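Local atomic coordinates of (R)-specific secondary-alkylsulfatase (Pseudomonas sp., PDB entry 4AXH), a protein that hydrolyses (R)-secondary alkyl sulfates with strict inversion of configuration, as a zinc-dependent homodimer of the metallo-beta-lactamase superfamily, giving homochiral (S)-alcohols. Residues A383-H394 with R425-D436. Numbering follows the deposited sequence.
Sequences ALNLMNKGLTLH and RAVYQRYLGFYD
Met387, Leu393 and Tyr428 centre a buried, mainly apolar contact in which the end of helix 362-388 and residues 391-394, which follow the Schellman turn at Gly390, pack on the end of helix 420-431 and the loop after it; segments 383-388 and 425-431 cross at -66°, their axes 9.8 Å apart. The Tyr428 ring, swung out with CG anti to the backbone N (chi1 -172°), lies with one face against Leu393 and the other under Leu432 CB. Leu393 CB sits 3.9 Å from the Tyr428 centroid in a CH-pi contact. Leu391 O reaches the ring edge, 3.5 Å from Tyr428 CE2. Met387 comes in obliquely, its SD 5.0 Å from the Tyr428 centroid, a Met-aromatic contact; a bend at chi3 brings Met387 CE to 3.5 Å from Val427 O. In the loop, Thr392 CG2 packs 3.7 Å from Asp436 CB. Both methyls of Leu384 lie on a face of Tyr431, whose hydroxyl bonds to Asn380. Arg425 NH1 gives His394 ND1 a weak 3.4 Å hydrogen bond. Val427, beside Ala383, also neighbours the sulfate-binding Leu319. Cohesion thus comes chiefly from dispersion and ring-face contacts, while the Arg425 guanidinium makes its main salt bridge across the dimer interface, to Asp443 of the second subunit.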
ATOM      1  N   ALA A 383      -1.562   5.519 -14.538  1.00 33.90           N
ATOM      2  CA  ALA A 383      -0.444   5.523 -13.623  1.00 33.23           C
ATOM      3  C   ALA A 383       0.499   4.368 -13.973  1.00 37.61           C
ATOM      4  O   ALA A 383       1.683   4.632 -14.213  1.00 36.36           O
ATOM      5  CB  ALA A 383      -0.933   5.432 -12.171  1.00 33.25           C
ATOM      6  N   LEU A 384      -0.034   3.119 -14.094  1.00 33.62           N
ATOM      7  CA  LEU A 384       0.745   1.925 -14.458  1.00 34.41           C
ATOM      8  C   LEU A 384       1.445   2.123 -15.813  1.00 42.74           C
ATOM      9  O   LEU A 384       2.597   1.722 -15.990  1.00 41.68           O
ATOM     10  CB  LEU A 384      -0.181   0.711 -14.521  1.00 34.82           C
ATOM     11  CG  LEU A 384      -0.003  -0.450 -13.513  1.00 39.62           C
ATOM     12  CD1 LEU A 384       0.950  -0.109 -12.373  1.00 38.67           C
ATOM     13  CD2 LEU A 384      -1.356  -0.952 -13.009  1.00 39.93           C
ATOM     14  N   ASN A 385       0.767   2.809 -16.750  1.00 42.15           N
ATOM     15  CA  ASN A 385       1.324   3.154 -18.059  1.00 41.66           C
ATOM     16  C   ASN A 385       2.563   4.043 -17.865  1.00 44.55           C
ATOM     17  O   ASN A 385       3.654   3.661 -18.277  1.00 45.80           O
ATOM     18  CB  ASN A 385       0.268   3.842 -18.943  1.00 37.88           C
ATOM     19  CG  ASN A 385       0.751   4.177 -20.333  1.00 49.24           C
ATOM     20  OD1 ASN A 385       1.265   5.273 -20.593  1.00 38.40           O
ATOM     21  ND2 ASN A 385       0.604   3.238 -21.256  1.00 37.72           N
ATOM     22  N   LEU A 386       2.396   5.192 -17.194  1.00 38.95           N
ATOM     23  CA  LEU A 386       3.463   6.156 -16.947  1.00 36.39           C
ATOM     24  C   LEU A 386       4.599   5.610 -16.059  1.00 45.50           C
ATOM     25  O   LEU A 386       5.751   5.993 -16.276  1.00 48.12           O
ATOM     26  CB  LEU A 386       2.903   7.479 -16.428  1.00 34.37           C
ATOM     27  CG  LEU A 386       2.019   8.278 -17.390  1.00 36.68           C
ATOM     28  CD1 LEU A 386       1.437   9.521 -16.687  1.00 36.43           C
ATOM     29  CD2 LEU A 386       2.804   8.768 -18.626  1.00 35.75           C
ATOM     30  N   MET A 387       4.297   4.686 -15.109  1.00 41.00           N
ATOM     31  CA  MET A 387       5.286   4.027 -14.249  1.00 40.23           C
ATOM     32  C   MET A 387       6.244   3.209 -15.158  1.00 46.70           C
ATOM     33  O   MET A 387       7.467   3.343 -15.060  1.00 47.74           O
ATOM     34  CB  MET A 387       4.592   3.083 -13.237  1.00 41.55           C
ATOM     35  CG  MET A 387       4.007   3.770 -12.008  1.00 44.13           C
ATOM     36  SD  MET A 387       3.316   2.545 -10.824  1.00 48.50           S
ATOM     37  CE  MET A 387       1.654   3.081 -10.747  1.00 44.51           C
ATOM     38  N   ASN A 388       5.667   2.417 -16.087  1.00 43.67           N
ATOM     39  CA  ASN A 388       6.375   1.569 -17.059  1.00 41.62           C
ATOM     40  C   ASN A 388       7.196   2.354 -18.079  1.00 44.79           C
ATOM     41  O   ASN A 388       8.094   1.787 -18.715  1.00 44.87           O
ATOM     42  CB  ASN A 388       5.408   0.624 -17.727  1.00 35.32           C
ATOM     43  CG  ASN A 388       4.992  -0.514 -16.842  1.00 46.54           C
ATOM     44  OD1 ASN A 388       5.807  -1.348 -16.456  1.00 50.47           O
ATOM     45  ND2 ASN A 388       3.702  -0.617 -16.559  1.00 30.83           N
ATOM     46  N   LYS A 389       6.915   3.664 -18.205  1.00 40.95           N
ATOM     47  CA  LYS A 389       7.643   4.599 -19.070  1.00 41.13           C
ATOM     48  C   LYS A 389       8.771   5.267 -18.265  1.00 47.02           C
ATOM     49  O   LYS A 389       9.552   6.054 -18.808  1.00 47.13           O
ATOM     50  CB  LYS A 389       6.691   5.664 -19.656  1.00 43.32           C
ATOM     51  CG  LYS A 389       5.872   5.181 -20.852  1.00 52.36           C
ATOM     52  CD  LYS A 389       4.956   6.277 -21.371  1.00 50.49           C
ATOM     53  CE  LYS A 389       4.021   5.779 -22.439  1.00 42.67           C
ATOM     54  NZ  LYS A 389       2.819   6.635 -22.562  1.00 50.12           N
ATOM     55  N   GLY A 390       8.820   4.965 -16.965  1.00 43.68           N
ATOM     56  CA  GLY A 390       9.840   5.472 -16.064  1.00 42.09           C
ATOM     57  C   GLY A 390       9.520   6.707 -15.278  1.00 45.57           C
ATOM     58  O   GLY A 390      10.422   7.292 -14.666  1.00 46.12           O
ATOM     59  N   LEU A 391       8.253   7.128 -15.290  1.00 42.14           N
ATOM     60  CA  LEU A 391       7.825   8.303 -14.516  1.00 41.38           C
ATOM     61  C   LEU A 391       7.713   7.966 -13.027  1.00 44.57           C
ATOM     62  O   LEU A 391       7.364   6.835 -12.668  1.00 43.80           O
ATOM     63  CB  LEU A 391       6.500   8.895 -15.051  1.00 40.66           C
ATOM     64  CG  LEU A 391       6.624  10.005 -16.115  1.00 43.12           C
ATOM     65  CD1 LEU A 391       6.734   9.424 -17.510  1.00 43.24           C
ATOM     66  CD2 LEU A 391       5.445  10.903 -16.065  1.00 40.19           C
ATOM     67  N   THR A 392       8.078   8.933 -12.177  1.00 41.88           N
ATOM     68  CA  THR A 392       8.030   8.807 -10.720  1.00 42.15           C
ATOM     69  C   THR A 392       6.778   9.493 -10.159  1.00 44.48           C
ATOM     70  O   THR A 392       6.248  10.396 -10.791  1.00 43.09           O
ATOM     71  CB  THR A 392       9.378   9.229 -10.080  1.00 50.54           C
ATOM     72  OG1 THR A 392       9.703  10.576 -10.420  1.00 52.00           O
ATOM     73  CG2 THR A 392      10.517   8.329 -10.495  1.00 44.87           C
ATOM     74  N   LEU A 393       6.293   9.060  -8.994  1.00 40.57           N
ATOM     75  CA  LEU A 393       5.061   9.546  -8.359  1.00 38.92           C
ATOM     76  C   LEU A 393       4.679  10.989  -8.590  1.00 42.99           C
ATOM     77  O   LEU A 393       3.535  11.247  -8.968  1.00 43.41           O
ATOM     78  CB  LEU A 393       4.966   9.144  -6.875  1.00 38.54           C
ATOM     79  CG  LEU A 393       5.692   9.960  -5.805  1.00 41.20           C
ATOM     80  CD1 LEU A 393       4.978   9.823  -4.483  1.00 39.97           C
ATOM     81  CD2 LEU A 393       7.146   9.562  -5.685  1.00 41.88           C
ATOM     82  N   HIS A 394       5.628  11.928  -8.402  1.00 39.54           N
ATOM     83  CA  HIS A 394       5.380  13.365  -8.565  1.00 38.30           C
ATOM     84  C   HIS A 394       5.374  13.810  -9.994  1.00 39.58           C
ATOM     85  O   HIS A 394       4.658  14.760 -10.326  1.00 37.58           O
ATOM     86  CB  HIS A 394       6.339  14.196  -7.728  1.00 39.54           C
ATOM     87  CG  HIS A 394       6.251  13.861  -6.288  1.00 43.66           C
ATOM     88  ND1 HIS A 394       5.078  14.027  -5.592  1.00 46.31           N
ATOM     89  CD2 HIS A 394       7.190  13.351  -5.461  1.00 46.64           C
ATOM     90  CE1 HIS A 394       5.331  13.587  -4.368  1.00 46.73           C
ATOM     91  NE2 HIS A 394       6.596  13.193  -4.240  1.00 46.92           N
ATOM     92  N   ARG A 425      -0.405   9.461  -7.296  1.00 32.68           N
ATOM     93  CA  ARG A 425       0.730   9.218  -6.402  1.00 31.62           C
ATOM     94  C   ARG A 425       0.455   7.939  -5.612  1.00 33.41           C
ATOM     95  O   ARG A 425       1.330   7.092  -5.551  1.00 33.13           O
ATOM     96  CB  ARG A 425       1.010  10.462  -5.506  1.00 31.25           C
ATOM     97  CG  ARG A 425       1.577  11.644  -6.327  1.00 32.49           C
ATOM     98  CD  ARG A 425       2.113  12.835  -5.553  1.00 21.82           C
ATOM     99  NE  ARG A 425       1.083  13.826  -5.295  1.00 28.85           N
ATOM    100  CZ  ARG A 425       1.124  15.095  -5.677  1.00 42.07           C
ATOM    101  NH1 ARG A 425       2.190  15.577  -6.298  1.00 34.97           N
ATOM    102  NH2 ARG A 425       0.114  15.900  -5.413  1.00 34.66           N
ATOM    103  N   ALA A 426      -0.800   7.746  -5.140  1.00 28.76           N
ATOM    104  CA  ALA A 426      -1.267   6.566  -4.407  1.00 28.00           C
ATOM    105  C   ALA A 426      -1.092   5.266  -5.183  1.00 33.49           C
ATOM    106  O   ALA A 426      -0.685   4.259  -4.583  1.00 32.57           O
ATOM    107  CB  ALA A 426      -2.736   6.735  -3.954  1.00 27.97           C
ATOM    108  N   VAL A 427      -1.443   5.265  -6.502  1.00 31.98           N
ATOM    109  CA  VAL A 427      -1.315   4.071  -7.397  1.00 31.67           C
ATOM    110  C   VAL A 427       0.203   3.699  -7.489  1.00 35.67           C
ATOM    111  O   VAL A 427       0.537   2.520  -7.433  1.00 34.39           O
ATOM    112  CB  VAL A 427      -2.014   4.210  -8.800  1.00 33.69           C
ATOM    113  CG1 VAL A 427      -1.897   2.930  -9.638  1.00 33.27           C
ATOM    114  CG2 VAL A 427      -3.488   4.587  -8.652  1.00 33.05           C
ATOM    115  N   TYR A 428       1.094   4.719  -7.552  1.00 32.88           N
ATOM    116  CA  TYR A 428       2.540   4.557  -7.538  1.00 33.39           C
ATOM    117  C   TYR A 428       2.951   3.906  -6.220  1.00 37.49           C
ATOM    118  O   TYR A 428       3.656   2.910  -6.276  1.00 38.66           O
ATOM    119  CB  TYR A 428       3.258   5.892  -7.737  1.00 35.72           C
ATOM    120  CG  TYR A 428       4.752   5.760  -7.934  1.00 40.05           C
ATOM    121  CD1 TYR A 428       5.618   5.649  -6.842  1.00 40.83           C
ATOM    122  CD2 TYR A 428       5.310   5.763  -9.211  1.00 42.63           C
ATOM    123  CE1 TYR A 428       6.999   5.545  -7.022  1.00 41.26           C
ATOM    124  CE2 TYR A 428       6.688   5.654  -9.400  1.00 43.03           C
ATOM    125  CZ  TYR A 428       7.527   5.555  -8.306  1.00 50.99           C
ATOM    126  OH  TYR A 428       8.879   5.454  -8.520  1.00 57.37           O
ATOM    127  N   GLN A 429       2.501   4.443  -5.055  1.00 33.75           N
ATOM    128  CA  GLN A 429       2.749   3.888  -3.712  1.00 34.31           C
ATOM    129  C   GLN A 429       2.272   2.420  -3.632  1.00 40.38           C
ATOM    130  O   GLN A 429       3.041   1.544  -3.214  1.00 42.02           O
ATOM    131  CB  GLN A 429       2.037   4.740  -2.621  1.00 35.45           C
ATOM    132  CG  GLN A 429       1.961   4.065  -1.230  1.00 37.03           C
ATOM    133  CD  GLN A 429       1.016   4.739  -0.249  1.00 44.73           C
ATOM    134  OE1 GLN A 429       1.012   5.968  -0.095  1.00 40.22           O
ATOM    135  NE2 GLN A 429       0.249   3.940   0.489  1.00 40.93           N
ATOM    136  N   ARG A 430       1.004   2.164  -4.035  1.00 36.63           N
ATOM    137  CA  ARG A 430       0.427   0.820  -4.018  1.00 36.97           C
ATOM    138  C   ARG A 430       1.242  -0.232  -4.815  1.00 41.52           C
ATOM    139  O   ARG A 430       1.481  -1.308  -4.292  1.00 41.25           O
ATOM    140  CB  ARG A 430      -1.091   0.828  -4.334  1.00 36.19           C
ATOM    141  CG  ARG A 430      -1.588  -0.302  -5.228  1.00 41.79           C
ATOM    142  CD  ARG A 430      -2.876  -0.980  -4.793  1.00 38.64           C
ATOM    143  NE  ARG A 430      -3.114  -2.101  -5.703  1.00 44.53           N
ATOM    144  CZ  ARG A 430      -3.634  -3.276  -5.365  1.00 59.56           C
ATOM    145  NH1 ARG A 430      -4.002  -3.512  -4.114  1.00 39.62           N
ATOM    146  NH2 ARG A 430      -3.770  -4.235  -6.276  1.00 55.64           N
ATOM    147  N   TYR A 431       1.697   0.090  -6.034  1.00 38.29           N
ATOM    148  CA  TYR A 431       2.426  -0.862  -6.880  1.00 38.01           C
ATOM    149  C   TYR A 431       3.933  -0.810  -6.703  1.00 43.14           C
ATOM    150  O   TYR A 431       4.596  -1.814  -6.954  1.00 42.88           O
ATOM    151  CB  TYR A 431       2.077  -0.682  -8.383  1.00 37.53           C
ATOM    152  CG  TYR A 431       0.700  -1.153  -8.779  1.00 37.81           C
ATOM    153  CD1 TYR A 431       0.436  -2.499  -8.997  1.00 38.71           C
ATOM    154  CD2 TYR A 431      -0.346  -0.247  -8.949  1.00 39.08           C
ATOM    155  CE1 TYR A 431      -0.845  -2.942  -9.346  1.00 38.30           C
ATOM    156  CE2 TYR A 431      -1.620  -0.672  -9.338  1.00 39.91           C
ATOM    157  CZ  TYR A 431      -1.870  -2.022  -9.543  1.00 44.86           C
ATOM    158  OH  TYR A 431      -3.157  -2.444  -9.874  1.00 43.10           O
ATOM    159  N   LEU A 432       4.487   0.353  -6.361  1.00 40.81           N
ATOM    160  CA  LEU A 432       5.946   0.476  -6.219  1.00 41.82           C
ATOM    161  C   LEU A 432       6.420   0.930  -4.811  1.00 49.10           C
ATOM    162  O   LEU A 432       7.399   0.384  -4.284  1.00 48.84           O
ATOM    163  CB  LEU A 432       6.578   1.314  -7.348  1.00 40.76           C
ATOM    164  CG  LEU A 432       6.311   0.829  -8.800  1.00 43.95           C
ATOM    165  CD1 LEU A 432       6.883   1.800  -9.833  1.00 41.60           C
ATOM    166  CD2 LEU A 432       6.839  -0.577  -9.063  1.00 46.30           C
ATOM    167  N   GLY A 433       5.724   1.897  -4.224  1.00 45.77           N
ATOM    168  CA  GLY A 433       6.070   2.395  -2.902  1.00 46.02           C
ATOM    169  C   GLY A 433       6.598   3.807  -2.888  1.00 49.99           C
ATOM    170  O   GLY A 433       6.789   4.409  -3.949  1.00 48.77           O
ATOM    171  N   PHE A 434       6.846   4.340  -1.670  1.00 46.27           N
ATOM    172  CA  PHE A 434       7.271   5.718  -1.448  1.00 45.77           C
ATOM    173  C   PHE A 434       8.573   6.074  -2.148  1.00 48.32           C
ATOM    174  O   PHE A 434       8.796   7.250  -2.448  1.00 46.72           O
ATOM    175  CB  PHE A 434       7.355   6.029   0.066  1.00 48.26           C
ATOM    176  CG  PHE A 434       8.600   5.497   0.755  1.00 50.18           C
ATOM    177  CD1 PHE A 434       8.630   4.207   1.276  1.00 51.68           C
ATOM    178  CD2 PHE A 434       9.758   6.276   0.838  1.00 52.63           C
ATOM    179  CE1 PHE A 434       9.795   3.699   1.848  1.00 54.39           C
ATOM    180  CE2 PHE A 434      10.928   5.761   1.403  1.00 53.52           C
ATOM    181  CZ  PHE A 434      10.929   4.487   1.923  1.00 52.67           C
ATOM    182  N   TYR A 435       9.459   5.087  -2.323  1.00 46.07           N
ATOM    183  CA  TYR A 435      10.795   5.288  -2.896  1.00 47.99           C
ATOM    184  C   TYR A 435      10.743   5.285  -4.419  1.00 54.59           C
ATOM    185  O   TYR A 435      10.247   4.322  -5.011  1.00 54.20           O
ATOM    186  CB  TYR A 435      11.762   4.217  -2.338  1.00 49.57           C
ATOM    187  CG  TYR A 435      13.121   4.178  -2.994  1.00 50.75           C
ATOM    188  CD1 TYR A 435      13.963   5.288  -2.964  1.00 52.58           C
ATOM    189  CD2 TYR A 435      13.591   3.016  -3.603  1.00 51.26           C
ATOM    190  CE1 TYR A 435      15.218   5.257  -3.569  1.00 53.94           C
ATOM    191  CE2 TYR A 435      14.863   2.962  -4.174  1.00 51.45           C
ATOM    192  CZ  TYR A 435      15.668   4.090  -4.162  1.00 56.60           C
ATOM    193  OH  TYR A 435      16.907   4.082  -4.741  1.00 57.83           O
ATOM    194  N   ASP A 436      11.247   6.362  -5.043  1.00 54.11           N
ATOM    195  CA  ASP A 436      11.183   6.557  -6.499  1.00 55.65           C
ATOM    196  C   ASP A 436      12.147   5.753  -7.384  1.00 62.45           C
ATOM    197  O   ASP A 436      11.971   5.725  -8.606  1.00 62.05           O
ATOM    198  CB  ASP A 436      11.149   8.057  -6.875  1.00 57.51           C
ATOM    199  CG  ASP A 436      12.425   8.860  -6.614  1.00 69.68           C
ATOM    200  OD1 ASP A 436      13.402   8.278  -6.089  1.00 69.23           O
ATOM    201  OD2 ASP A 436      12.449  10.075  -6.956  1.00 75.37           O
TER